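Local atomic coordinates of tRNA (adenine-N(1)-)-methyltransferase (Thermus thermophilus, PDB entry 2PWY), a protein that catalyses the S-adenosyl-L-methionine-dependent methylation of N1 of adenine 58 in tRNA and is needed for growth at extreme temperatures. Residues A[73-76]-A[77-81]; A[126-130]-A[131-135]; A[139-142]-A[143-147]; A[161-164]-A[165-168]. All coordinates share one frame; numbering follows the deposited sequence.

Contact 1: A[73-76]-A[77-81]; sequences MKRS and ATPTY. With SAH (S-adenosyl-L-homocysteine), chain E.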
loop_
_atom_site.group_PDB
_atom_site.type_symbol
_atom_site.label_atom_id
_atom_site.label_comp_id
_atom_site.label_asym_id
_atom_site.label_seq_id
_atom_site.Cartn_x
_atom_site.Cartn_y
_atom_site.Cartn_z
ATOM N N MET A 73 4.105 -11.759 -24.245
ATOM C CA MET A 73 5.160 -12.119 -25.197
ATOM C C MET A 73 6.086 -13.220 -24.658
ATOM O O MET A 73 6.269 -13.358 -23.441
ATOM C CB MET A 73 5.992 -10.891 -25.600
ATOM C CG MET A 73 6.870 -10.324 -24.483
ATOM S SD MET A 73 7.681 -8.805 -24.985
ATOM C CE MET A 73 8.847 -8.615 -23.644
ATOM N N LYS A 74 6.645 -13.997 -25.582
ATOM C CA LYS A 74 7.647 -15.018 -25.284
ATOM C C LYS A 74 8.807 -14.335 -24.574
ATOM O O LYS A 74 9.134 -13.179 -24.875
ATOM C CB LYS A 74 8.132 -15.647 -26.600
ATOM C CG LYS A 74 9.103 -16.822 -26.473
ATOM C CD LYS A 74 9.465 -17.343 -27.865
ATOM C CE LYS A 74 10.496 -18.468 -27.816
ATOM N NZ LYS A 74 9.847 -19.806 -27.806
ATOM N N ARG A 75 9.415 -15.029 -23.621
ATOM C CA ARG A 75 10.583 -14.475 -22.945
ATOM C C ARG A 75 11.605 -15.531 -22.568
ATOM O O ARG A 75 11.269 -16.712 -22.445
ATOM C CB ARG A 75 10.161 -13.684 -21.700
ATOM C CG ARG A 75 9.830 -14.516 -20.456
ATOM C CD ARG A 75 8.401 -15.055 -20.463
ATOM N NE ARG A 75 7.439 -14.056 -20.942
ATOM C CZ ARG A 75 6.864 -13.125 -20.183
ATOM N NH1 ARG A 75 6.008 -12.274 -20.738
ATOM N NH2 ARG A 75 7.146 -13.038 -18.883
ATOM N N SER A 76 12.851 -15.106 -22.385
ATOM C CA SER A 76 13.796 -15.912 -21.619
ATOM C C SER A 76 13.947 -15.195 -20.284
ATOM O O SER A 76 13.361 -15.615 -19.278
ATOM C CB SER A 76 15.124 -16.108 -22.357
ATOM O OG SER A 76 15.713 -14.862 -22.681
ATOM N N ALA A 77 14.674 -14.078 -20.291
ATOM C CA ALA A 77 14.718 -13.183 -19.139
ATOM C C ALA A 77 13.339 -12.562 -18.885
ATOM O O ALA A 77 12.676 -12.108 -19.812
ATOM C CB ALA A 77 15.761 -12.098 -19.364
ATOM N N THR A 78 12.895 -12.565 -17.631
ATOM C CA THR A 78 11.624 -11.926 -17.294
ATOM C C THR A 78 11.685 -10.405 -17.568
ATOM O O THR A 78 12.603 -9.714 -17.097
ATOM C CB THR A 78 11.197 -12.225 -15.837
ATOM O OG1 THR A 78 11.126 -13.649 -15.641
ATOM C CG2 THR A 78 9.840 -11.609 -15.530
ATOM N N PRO A 79 10.718 -9.884 -18.350
ATOM C CA PRO A 79 10.783 -8.454 -18.646
ATOM C C PRO A 79 10.416 -7.604 -17.442
ATOM O O PRO A 79 9.736 -8.073 -16.526
ATOM C CB PRO A 79 9.743 -8.245 -19.755
ATOM C CG PRO A 79 8.987 -9.516 -19.880
ATOM C CD PRO A 79 9.563 -10.555 -18.982
ATOM N N THR A 80 10.876 -6.356 -17.461
ATOM C CA THR A 80 10.431 -5.337 -16.518
ATOM C C THR A 80 8.903 -5.275 -16.540
ATOM O O THR A 80 8.295 -5.295 -17.614
ATOM C CB THR A 80 10.994 -3.968 -16.937
ATOM O OG1 THR A 80 12.417 -4.072 -17.111
ATOM C CG2 THR A 80 10.673 -2.889 -15.908
ATOM N N TYR A 81 8.266 -5.211 -15.371
ATOM C CA TYR A 81 6.810 -5.091 -15.369
ATOM C C TYR A 81 6.382 -3.729 -15.911
ATOM O O TYR A 81 7.069 -2.734 -15.703
ATOM C CB TYR A 81 6.230 -5.348 -13.974
ATOM C CG TYR A 81 6.228 -6.825 -13.624
ATOM C CD1 TYR A 81 5.053 -7.578 -13.670
ATOM C CD2 TYR A 81 7.412 -7.469 -13.264
ATOM C CE1 TYR A 81 5.064 -8.947 -13.356
ATOM C CE2 TYR A 81 7.436 -8.814 -12.954
ATOM C CZ TYR A 81 6.264 -9.549 -12.993
ATOM O OH TYR A 81 6.316 -10.892 -12.674
HETATM N N SAH E . 14.491 -5.093 -18.745
HETATM C CA SAH E . 14.556 -6.364 -19.539
HETATM C CB SAH E . 14.932 -7.544 -18.651
HETATM C CG SAH E . 16.412 -7.530 -18.258
HETATM S SD SAH E . 16.843 -9.085 -17.433
HETATM C C SAH E . 13.215 -6.582 -20.213
HETATM O O SAH E . 12.265 -5.827 -19.957
HETATM O OXT SAH E . 13.067 -7.494 -21.034
HETATM C "C5'" SAH E . 18.594 -8.689 -17.186
HETATM C "C4'" SAH E . 19.427 -8.946 -18.446
HETATM O "O4'" SAH E . 20.659 -8.266 -18.325
HETATM C "C3'" SAH E . 19.780 -10.416 -18.709
HETATM O "O3'" SAH E . 19.390 -10.734 -20.041
HETATM C "C2'" SAH E . 21.297 -10.487 -18.528
HETATM O "O2'" SAH E . 21.936 -11.364 -19.427
HETATM C "C1'" SAH E . 21.710 -9.073 -18.850
HETATM N N9 SAH E . 22.924 -8.540 -18.209
HETATM C C8 SAH E . 23.264 -8.625 -16.889
HETATM N N7 SAH E . 24.409 -7.924 -16.719
HETATM C C5 SAH E . 24.775 -7.357 -17.889
HETATM C C6 SAH E . 25.855 -6.547 -18.262
HETATM N N6 SAH E . 26.781 -6.166 -17.368
HETATM N N1 SAH E . 25.935 -6.137 -19.587
HETATM C C2 SAH E . 24.993 -6.522 -20.510
HETATM N N3 SAH E . 23.941 -7.331 -20.129
HETATM C C4 SAH E . 23.837 -7.737 -18.840
HETATM O O HOH W 1 8.864 -14.938 -16.994
#
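Arg75 folds over Pro79 in the irregular loop between helices 66-72 and 82-91, a loop that lines the cofactor pocket of this class I methyltransferase. Arg75 CB lies 3.5 Å from Ala77 O, and CG passes the same carbonyl less closely. With CG wedged between the backbone N and the carbonyl carbon (chi1 79°) and further bends at chi2 and chi3, the side chain curls back toward the backbone of Met73. There NE and NH1 both grip Met73 O side-on, NE at 2.8 Å and NH1 at 2.9 Å, and the oxygen lies in the guanidinium plane. This double hold fixes the rotation of the flat group, which turns one face to the Pro79 ring, NH2 standing 3.5 Å from Pro79 CD. At its edge NH2 donates to a water that also bonds to Thr78 OG1. Met73 reaches the same proline with its terminal methyl, CE to Pro79 CG at 3.9 Å. With an alanine here in place of Arg75, Met73 O would probably lose both of its guanidinium donors and a gap would open beside the Pro79 ring. Beyond the proline the loop meets the amino-acid end of S-adenosyl-L-homocysteine. Thr80 N donates to the ligand carboxylate oxygen O, while Thr80 OG1, itself hydrogen-bonded to Asp173, accepts from the ligand amino N at 2.8 Å.

Contact 2: A[126-130]-A[131-135]; sequences SYEAR and PHHLA. With SAH (S-adenosyl-L-homocysteine), chain E.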
loop_
_atom_site.group_PDB
_atom_site.type_symbol
_atom_site.label_atom_id
_atom_site.label_comp_id
_atom_site.label_asym_id
_atom_site.label_seq_id
_atom_site.Cartn_x
_atom_site.Cartn_y
_atom_site.Cartn_z
ATOM N N SER A 126 21.220 -0.246 -26.629
ATOM C CA SER A 126 20.914 -1.326 -25.702
ATOM C C SER A 126 21.958 -2.435 -25.726
ATOM O O SER A 126 22.357 -2.890 -26.803
ATOM C CB SER A 126 19.522 -1.895 -26.023
ATOM O OG SER A 126 19.079 -2.763 -24.998
ATOM N N TYR A 127 22.397 -2.868 -24.546
ATOM C CA TYR A 127 23.449 -3.900 -24.436
ATOM C C TYR A 127 22.925 -5.149 -23.777
ATOM O O TYR A 127 22.204 -5.075 -22.785
ATOM C CB TYR A 127 24.658 -3.380 -23.631
ATOM C CG TYR A 127 25.461 -2.406 -24.440
ATOM C CD1 TYR A 127 26.649 -2.793 -25.046
ATOM C CD2 TYR A 127 24.999 -1.105 -24.651
ATOM C CE1 TYR A 127 27.380 -1.894 -25.827
ATOM C CE2 TYR A 127 25.717 -0.212 -25.431
ATOM C CZ TYR A 127 26.895 -0.616 -26.019
ATOM O OH TYR A 127 27.598 0.275 -26.799
ATOM N N GLU A 128 23.307 -6.303 -24.318
ATOM C CA GLU A 128 22.930 -7.583 -23.726
ATOM C C GLU A 128 24.080 -8.578 -23.861
ATOM O O GLU A 128 24.550 -8.818 -24.967
ATOM C CB GLU A 128 21.660 -8.122 -24.410
ATOM C CG GLU A 128 21.272 -9.555 -24.048
ATOM C CD GLU A 128 21.111 -9.781 -22.560
ATOM O OE1 GLU A 128 20.237 -9.127 -21.931
ATOM O OE2 GLU A 128 21.847 -10.633 -22.017
ATOM N N ALA A 129 24.503 -9.153 -22.731
ATOM C CA ALA A 129 25.658 -10.072 -22.676
ATOM C C ALA A 129 25.372 -11.465 -23.226
ATOM O O ALA A 129 26.281 -12.142 -23.723
ATOM C CB ALA A 129 26.175 -10.181 -21.239
ATOM N N ARG A 130 24.121 -11.899 -23.123
ATOM C CA ARG A 130 23.763 -13.277 -23.469
ATOM C C ARG A 130 23.097 -13.370 -24.845
ATOM O O ARG A 130 22.024 -12.801 -25.049
ATOM C CB ARG A 130 22.871 -13.881 -22.383
ATOM C CG ARG A 130 23.557 -13.989 -21.025
ATOM C CD ARG A 130 22.634 -14.543 -19.953
ATOM N NE ARG A 130 22.288 -15.943 -20.200
ATOM C CZ ARG A 130 21.655 -16.730 -19.333
ATOM N NH1 ARG A 130 21.300 -16.266 -18.139
ATOM N NH2 ARG A 130 21.386 -17.988 -19.661
ATOM N N PRO A 131 23.731 -14.092 -25.797
ATOM C CA PRO A 131 23.246 -14.124 -27.188
ATOM C C PRO A 131 21.815 -14.640 -27.359
ATOM O O PRO A 131 21.062 -14.095 -28.173
ATOM C CB PRO A 131 24.230 -15.078 -27.891
ATOM C CG PRO A 131 25.436 -15.083 -27.023
ATOM C CD PRO A 131 24.936 -14.928 -25.624
ATOM N N HIS A 132 21.434 -15.672 -26.615
ATOM C CA HIS A 132 20.085 -16.207 -26.773
ATOM C C HIS A 132 19.055 -15.199 -26.257
ATOM O O HIS A 132 17.992 -15.018 -26.866
ATOM C CB HIS A 132 19.905 -17.571 -26.100
ATOM C CG HIS A 132 18.477 -18.011 -26.031
ATOM N ND1 HIS A 132 17.751 -18.354 -27.154
ATOM C CD2 HIS A 132 17.623 -18.117 -24.984
ATOM C CE1 HIS A 132 16.519 -18.671 -26.799
ATOM N NE2 HIS A 132 16.416 -18.537 -25.488
ATOM N N HIS A 133 19.387 -14.538 -25.149
ATOM C CA HIS A 133 18.546 -13.473 -24.618
ATOM C C HIS A 133 18.380 -12.367 -25.659
ATOM O O HIS A 133 17.260 -11.939 -25.946
ATOM C CB HIS A 133 19.114 -12.916 -23.302
ATOM C CG HIS A 133 18.952 -13.834 -22.121
ATOM N ND1 HIS A 133 19.076 -13.395 -20.821
ATOM C CD2 HIS A 133 18.675 -15.159 -22.045
ATOM C CE1 HIS A 133 18.883 -14.406 -19.993
ATOM N NE2 HIS A 133 18.628 -15.487 -20.710
ATOM N N LEU A 134 19.492 -11.921 -26.234
ATOM C CA LEU A 134 19.456 -10.850 -27.228
ATOM C C LEU A 134 18.631 -11.222 -28.465
ATOM O O LEU A 134 17.832 -10.424 -28.937
ATOM C CB LEU A 134 20.867 -10.408 -27.626
ATOM C CG LEU A 134 20.915 -9.240 -28.619
ATOM C CD1 LEU A 134 20.157 -7.999 -28.102
ATOM C CD2 LEU A 134 22.354 -8.878 -28.963
ATOM N N ALA A 135 18.807 -12.442 -28.971
ATOM C CA ALA A 135 18.011 -12.896 -30.110
ATOM C C ALA A 135 16.503 -12.825 -29.843
ATOM O O ALA A 135 15.755 -12.316 -30.682
ATOM C CB ALA A 135 18.427 -14.301 -30.537
HETATM N N SAH E . 14.491 -5.093 -18.745
HETATM C CA SAH E . 14.556 -6.364 -19.539
HETATM C CB SAH E . 14.932 -7.544 -18.651
HETATM C CG SAH E . 16.412 -7.530 -18.258
HETATM S SD SAH E . 16.843 -9.085 -17.433
HETATM C C SAH E . 13.215 -6.582 -20.213
HETATM O O SAH E . 12.265 -5.827 -19.957
HETATM O OXT SAH E . 13.067 -7.494 -21.034
HETATM C "C5'" SAH E . 18.594 -8.689 -17.186
HETATM C "C4'" SAH E . 19.427 -8.946 -18.446
HETATM O "O4'" SAH E . 20.659 -8.266 -18.325
HETATM C "C3'" SAH E . 19.780 -10.416 -18.709
HETATM O "O3'" SAH E . 19.390 -10.734 -20.041
HETATM C "C2'" SAH E . 21.297 -10.487 -18.528
HETATM O "O2'" SAH E . 21.936 -11.364 -19.427
HETATM C "C1'" SAH E . 21.710 -9.073 -18.850
HETATM N N9 SAH E . 22.924 -8.540 -18.209
HETATM C C8 SAH E . 23.264 -8.625 -16.889
HETATM N N7 SAH E . 24.409 -7.924 -16.719
HETATM C C5 SAH E . 24.775 -7.357 -17.889
HETATM C C6 SAH E . 25.855 -6.547 -18.262
HETATM N N6 SAH E . 26.781 -6.166 -17.368
HETATM N N1 SAH E . 25.935 -6.137 -19.587
HETATM C C2 SAH E . 24.993 -6.522 -20.510
HETATM N N3 SAH E . 23.941 -7.331 -20.129
HETATM C C4 SAH E . 23.837 -7.737 -18.840
#
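The ribose O3' of S-adenosyl-L-homocysteine is gripped from two sides of the chain turn: it donates to Glu128 OE1 at 2.6 Å and accepts from His133 ND1 at 2.8 Å, the latter bond nearly straight at 172°. The other carboxylate oxygen, Glu128 OE2, takes the ligand's O2' at 2.7 Å and, through its anti lone pair, Arg130 N. Glu128 CG, trans to the backbone N (chi1 171°), packs against Leu134 CB, and a bend at chi2 turns the carboxylate to the ribose. An acidic residue at the end of the second strand of the Rossmann-like fold, reading both ribose hydroxyls, is the hallmark of class I methyltransferases; here a two-residue turn, Ala129 and Arg130, leads from strand 123-128 into helix 131-144. A glutamine in place of Glu128 would probably deprive one ribose hydroxyl of its acceptor and weaken the hold on the sugar. Arg130, the N-cap residue, starts the helix by accepting Leu134 N at its carbonyl, 2.9 Å from N to O. Its guanidinium stacks on a face of the His133 imidazole, centres 4.0 Å apart and planes at 24°, while Arg130 CD makes a CH-pi contact over the ring and lies 3.3 Å from the ligand's O2'.

Contact 3: A[139-142]-A[143-147]; sequences RNVR and AFWQV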
loop_
_atom_site.group_PDB
_atom_site.type_symbol
_atom_site.label_atom_id
_atom_site.label_comp_id
_atom_site.label_asym_id
_atom_site.label_seq_id
_atom_site.Cartn_x
_atom_site.Cartn_y
_atom_site.Cartn_z
ATOM N N ARG A 139 13.637 -10.263 -31.528
ATOM C CA ARG A 139 12.363 -10.739 -32.101
ATOM C C ARG A 139 11.176 -10.031 -31.458
ATOM O O ARG A 139 10.250 -9.582 -32.153
ATOM C CB ARG A 139 12.204 -12.263 -31.969
ATOM C CG ARG A 139 13.013 -13.068 -32.996
ATOM C CD ARG A 139 12.639 -14.565 -33.002
ATOM N NE ARG A 139 13.095 -15.258 -31.797
ATOM C CZ ARG A 139 14.313 -15.771 -31.625
ATOM N NH1 ARG A 139 15.230 -15.686 -32.583
ATOM N NH2 ARG A 139 14.615 -16.367 -30.478
ATOM N N ASN A 140 11.209 -9.929 -30.128
ATOM C CA ASN A 140 10.101 -9.325 -29.387
ATOM C C ASN A 140 9.883 -7.870 -29.793
ATOM O O ASN A 140 8.745 -7.444 -30.017
ATOM C CB ASN A 140 10.336 -9.433 -27.879
ATOM C CG ASN A 140 10.090 -10.839 -27.341
ATOM O OD1 ASN A 140 9.507 -11.694 -28.016
ATOM N ND2 ASN A 140 10.523 -11.076 -26.115
ATOM N N VAL A 141 10.983 -7.120 -29.907
ATOM C CA VAL A 141 10.924 -5.707 -30.281
ATOM C C VAL A 141 10.416 -5.564 -31.718
ATOM O O VAL A 141 9.510 -4.780 -32.005
ATOM C CB VAL A 141 12.308 -5.030 -30.117
ATOM C CG1 VAL A 141 12.310 -3.603 -30.684
ATOM C CG2 VAL A 141 12.709 -5.031 -28.639
ATOM N N ARG A 142 11.001 -6.344 -32.619
ATOM C CA ARG A 142 10.702 -6.172 -34.032
ATOM C C ARG A 142 9.266 -6.576 -34.379
ATOM O O ARG A 142 8.661 -5.997 -35.288
ATOM C CB ARG A 142 11.762 -6.863 -34.890
ATOM C CG ARG A 142 13.091 -6.106 -34.789
ATOM C CD ARG A 142 14.330 -6.947 -35.082
ATOM N NE ARG A 142 15.530 -6.116 -34.940
ATOM C CZ ARG A 142 16.778 -6.544 -35.101
ATOM N NH1 ARG A 142 17.028 -7.811 -35.414
ATOM N NH2 ARG A 142 17.786 -5.692 -34.947
ATOM N N ALA A 143 8.710 -7.518 -33.616
ATOM C CA ALA A 143 7.346 -8.011 -33.836
ATOM C C ALA A 143 6.284 -6.976 -33.476
ATOM O O ALA A 143 5.127 -7.080 -33.911
ATOM C CB ALA A 143 7.113 -9.300 -33.044
ATOM N N PHE A 144 6.679 -5.976 -32.684
ATOM C CA PHE A 144 5.739 -5.003 -32.129
ATOM C C PHE A 144 6.009 -3.576 -32.602
ATOM O O PHE A 144 5.095 -2.745 -32.625
ATOM C CB PHE A 144 5.833 -5.042 -30.602
ATOM C CG PHE A 144 4.694 -4.365 -29.901
ATOM C CD1 PHE A 144 3.466 -5.012 -29.759
ATOM C CD2 PHE A 144 4.845 -3.093 -29.360
ATOM C CE1 PHE A 144 2.400 -4.394 -29.088
ATOM C CE2 PHE A 144 3.781 -2.472 -28.703
ATOM C CZ PHE A 144 2.563 -3.131 -28.560
ATOM N N TRP A 145 7.252 -3.311 -32.996
ATOM C CA TRP A 145 7.752 -1.954 -33.199
ATOM C C TRP A 145 8.669 -1.934 -34.411
ATOM O O TRP A 145 9.693 -2.629 -34.431
ATOM C CB TRP A 145 8.525 -1.551 -31.942
ATOM C CG TRP A 145 9.215 -0.199 -31.914
ATOM C CD1 TRP A 145 10.557 0.013 -31.953
ATOM C CD2 TRP A 145 8.606 1.101 -31.757
ATOM N NE1 TRP A 145 10.838 1.357 -31.841
ATOM C CE2 TRP A 145 9.661 2.049 -31.723
ATOM C CE3 TRP A 145 7.286 1.556 -31.645
ATOM C CZ2 TRP A 145 9.437 3.422 -31.604
ATOM C CZ3 TRP A 145 7.057 2.940 -31.524
ATOM C CH2 TRP A 145 8.141 3.851 -31.495
ATOM N N GLN A 146 8.295 -1.136 -35.405
ATOM C CA GLN A 146 8.997 -1.108 -36.683
ATOM C C GLN A 146 9.963 0.074 -36.853
ATOM O O GLN A 146 10.690 0.141 -37.853
ATOM C CB GLN A 146 7.986 -1.158 -37.841
ATOM N N VAL A 147 9.973 0.992 -35.888
ATOM C CA VAL A 147 10.836 2.172 -35.951
ATOM C C VAL A 147 12.276 1.774 -35.625
ATOM O O VAL A 147 12.527 1.123 -34.610
ATOM C CB VAL A 147 10.332 3.296 -34.997
ATOM C CG1 VAL A 147 11.293 4.470 -34.970
ATOM C CG2 VAL A 147 8.921 3.757 -35.391
#
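Val141 O gathers the backbone bonds that bring helix 131-144 to its end. Phe144 N donates to it at 3.1 Å, an i to i+3 bond in place of the regular i+4 spacing, with the nitrogen well above the carbonyl plane, 58° out of it. Trp145 N reaches the same oxygen at 2.9 Å, but its N-H...O angle of 130° makes that bond weak. One residue earlier, Ala143 N still bonds to Arg139 O in the ordinary helical way, at 3.0 Å. The helix thus tightens at its last residues before the chain leaves it at Trp145.

Apolar contact between side chains is slight. Val141 CG1 approaches Trp145 CD1 obliquely at 4.2 Å. Val147 CB lies over one face of the Trp145 ring. CG of Trp145 lies trans to the backbone N (chi1 177°), directing the indole away from the helix, where it packs on Leu112 and Ala115 of helix 109-118 and on Pro96 of the second subunit. Phe144 stacks with Tyr69.

The polar side-chain ends find their partners outside 139-147. Trp145 NE1 bonds to Asn149 OD1, and Asn140 ND2 donates to Lys74 O and Ser107 O, tying the helix to the two loops near the ligand. Arg139 NH2 is hydrogen-bonded to Gln136 OE1, back along the same helix.

This is the C-terminal end of the helix in a beta-alpha-beta unit, where helix 131-144 gives way to the loop leading to strand 150-154 of the Rossmann-like sheet.

Contact 4: A[161-164]-A[165-168]; sequences ELEE and AAYD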
loop_
_atom_site.group_PDB
_atom_site.type_symbol
_atom_site.label_atom_id
_atom_site.label_comp_id
_atom_site.label_asym_id
_atom_site.label_seq_id
_atom_site.Cartn_x
_atom_site.Cartn_y
_atom_site.Cartn_z
ATOM N N GLU A 161 32.239 0.670 -26.008
ATOM C CA GLU A 161 32.852 1.923 -26.447
ATOM C C GLU A 161 31.774 2.987 -26.506
ATOM O O GLU A 161 30.878 2.913 -27.351
ATOM C CB GLU A 161 33.491 1.756 -27.820
ATOM C CG GLU A 161 34.715 0.891 -27.795
ATOM C CD GLU A 161 35.348 0.730 -29.163
ATOM O OE1 GLU A 161 34.737 1.123 -30.184
ATOM O OE2 GLU A 161 36.467 0.193 -29.200
ATOM N N LEU A 162 31.855 3.968 -25.609
ATOM C CA LEU A 162 30.805 4.976 -25.470
ATOM C C LEU A 162 31.365 6.390 -25.535
ATOM O O LEU A 162 32.478 6.636 -25.075
ATOM C CB LEU A 162 30.052 4.786 -24.138
ATOM C CG LEU A 162 29.275 3.476 -23.956
ATOM C CD1 LEU A 162 28.484 3.481 -22.656
ATOM C CD2 LEU A 162 28.353 3.180 -25.140
ATOM N N GLU A 163 30.585 7.312 -26.104
ATOM C CA GLU A 163 30.937 8.727 -26.081
ATOM C C GLU A 163 30.598 9.333 -24.731
ATOM O O GLU A 163 29.483 9.170 -24.243
ATOM C CB GLU A 163 30.201 9.493 -27.175
ATOM C CG GLU A 163 30.645 9.142 -28.573
ATOM C CD GLU A 163 29.955 9.986 -29.606
ATOM O OE1 GLU A 163 28.717 9.848 -29.757
ATOM O OE2 GLU A 163 30.647 10.785 -30.265
ATOM N N GLU A 164 31.549 10.054 -24.143
ATOM C CA GLU A 164 31.326 10.702 -22.851
ATOM C C GLU A 164 30.209 11.755 -22.910
ATOM O O GLU A 164 30.142 12.557 -23.838
ATOM C CB GLU A 164 32.618 11.341 -22.336
ATOM C CG GLU A 164 32.450 12.104 -21.025
ATOM C CD GLU A 164 33.768 12.602 -20.455
ATOM O OE1 GLU A 164 33.755 13.643 -19.768
ATOM O OE2 GLU A 164 34.819 11.965 -20.694
ATOM N N ALA A 165 29.343 11.736 -21.900
ATOM C CA ALA A 165 28.294 12.754 -21.758
ATOM C C ALA A 165 27.435 12.869 -23.024
ATOM O O ALA A 165 27.018 13.972 -23.410
ATOM C CB ALA A 165 28.904 14.116 -21.374
ATOM N N ALA A 166 27.174 11.731 -23.669
ATOM C CA ALA A 166 26.382 11.701 -24.904
ATOM C C ALA A 166 24.952 11.211 -24.684
ATOM O O ALA A 166 24.115 11.329 -25.572
ATOM C CB ALA A 166 27.078 10.858 -25.986
ATOM N N TYR A 167 24.680 10.685 -23.493
ATOM C CA TYR A 167 23.383 10.065 -23.203
ATOM C C TYR A 167 22.567 10.879 -22.218
ATOM O O TYR A 167 23.098 11.432 -21.239
ATOM C CB TYR A 167 23.589 8.632 -22.701
ATOM C CG TYR A 167 24.229 7.763 -23.761
ATOM C CD1 TYR A 167 23.441 6.999 -24.624
ATOM C CD2 TYR A 167 25.621 7.766 -23.954
ATOM C CE1 TYR A 167 24.021 6.220 -25.636
ATOM C CE2 TYR A 167 26.218 6.986 -24.950
ATOM C CZ TYR A 167 25.405 6.213 -25.781
ATOM O OH TYR A 167 25.986 5.449 -26.761
ATOM N N ASP A 168 21.266 10.924 -22.492
ATOM C CA ASP A 168 20.317 11.718 -21.732
ATOM C C ASP A 168 19.766 10.971 -20.513
ATOM O O ASP A 168 19.140 11.578 -19.639
ATOM C CB ASP A 168 19.187 12.199 -22.640
ATOM C CG ASP A 168 19.705 13.064 -23.775
ATOM O OD1 ASP A 168 20.210 14.181 -23.495
ATOM O OD2 ASP A 168 19.655 12.609 -24.941
HETATM O O HOH W 2 28.309 6.247 -27.626
HETATM O O HOH W 3 26.978 8.207 -28.670
#
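A surface type II beta turn, Glu163 to Ala166, joins the loop that follows strand 150-154 to the start of strand 167-173 in the central sheet. Ala165, with a positive phi, takes the third position of the turn. The bond that closes it, Ala166 N to Glu163 O, is weak, at 3.5 Å and 131°. Ala166 CB packs on Glu163 CB at 3.6 Å, and the backbone oxygen Glu163 O lies by the edge of the Tyr167 ring, 4.0 Å from Tyr167 CE2.

Across the turn, Leu162 and Tyr167 meet at roughly a right angle. Leu162 CD2 comes 3.7 Å from Tyr167 OH and approaches the ring obliquely, while both side chains also rest on Leu101 of strand 99-103 and on Ala187 of helix 181-187. With CG opposite the carbonyl carbon (chi1 -63°), the phenol swings back beside the loop. One water accepts from Glu163 N and donates to Tyr167 OH at 2.6 Å. A second donates to Glu163 OE1, also at 2.6 Å, and more weakly to the same hydroxyl.

Tyr167 OH is hydrogen-bonded to Glu125 as well, so the buried phenol has its polar end satisfied by protein and water together. The closing bond of the turn is weak, and the two waters add a polar bridge between Glu163 and the tyrosine hydroxyl.

How the contacts relate
Contacts 1 and 2 meet different parts of the same ligand: 77-81 holds its amino-acid part and 126-135 its ribose. Their centres are 13 Å apart, and they meet where Ala77 CB packs 3.8 Å from His133 ND1. Contact 3 closes the helix that contact 2 opens, 15 Å away between centres, and returns to contact 1 through Asn140 ND2, 2.8 Å from Lys74 O, a probable hydrogen bond. Contact 4 lies farther from the pocket, with the Leu162 side chain about 10 Å from the ligand. It touches contact 2 through Leu162 CD2, 3.4 Å from Tyr127 OH, but its nearest atoms remain about 17 Å from contact 1 and 15 Å from contact 3.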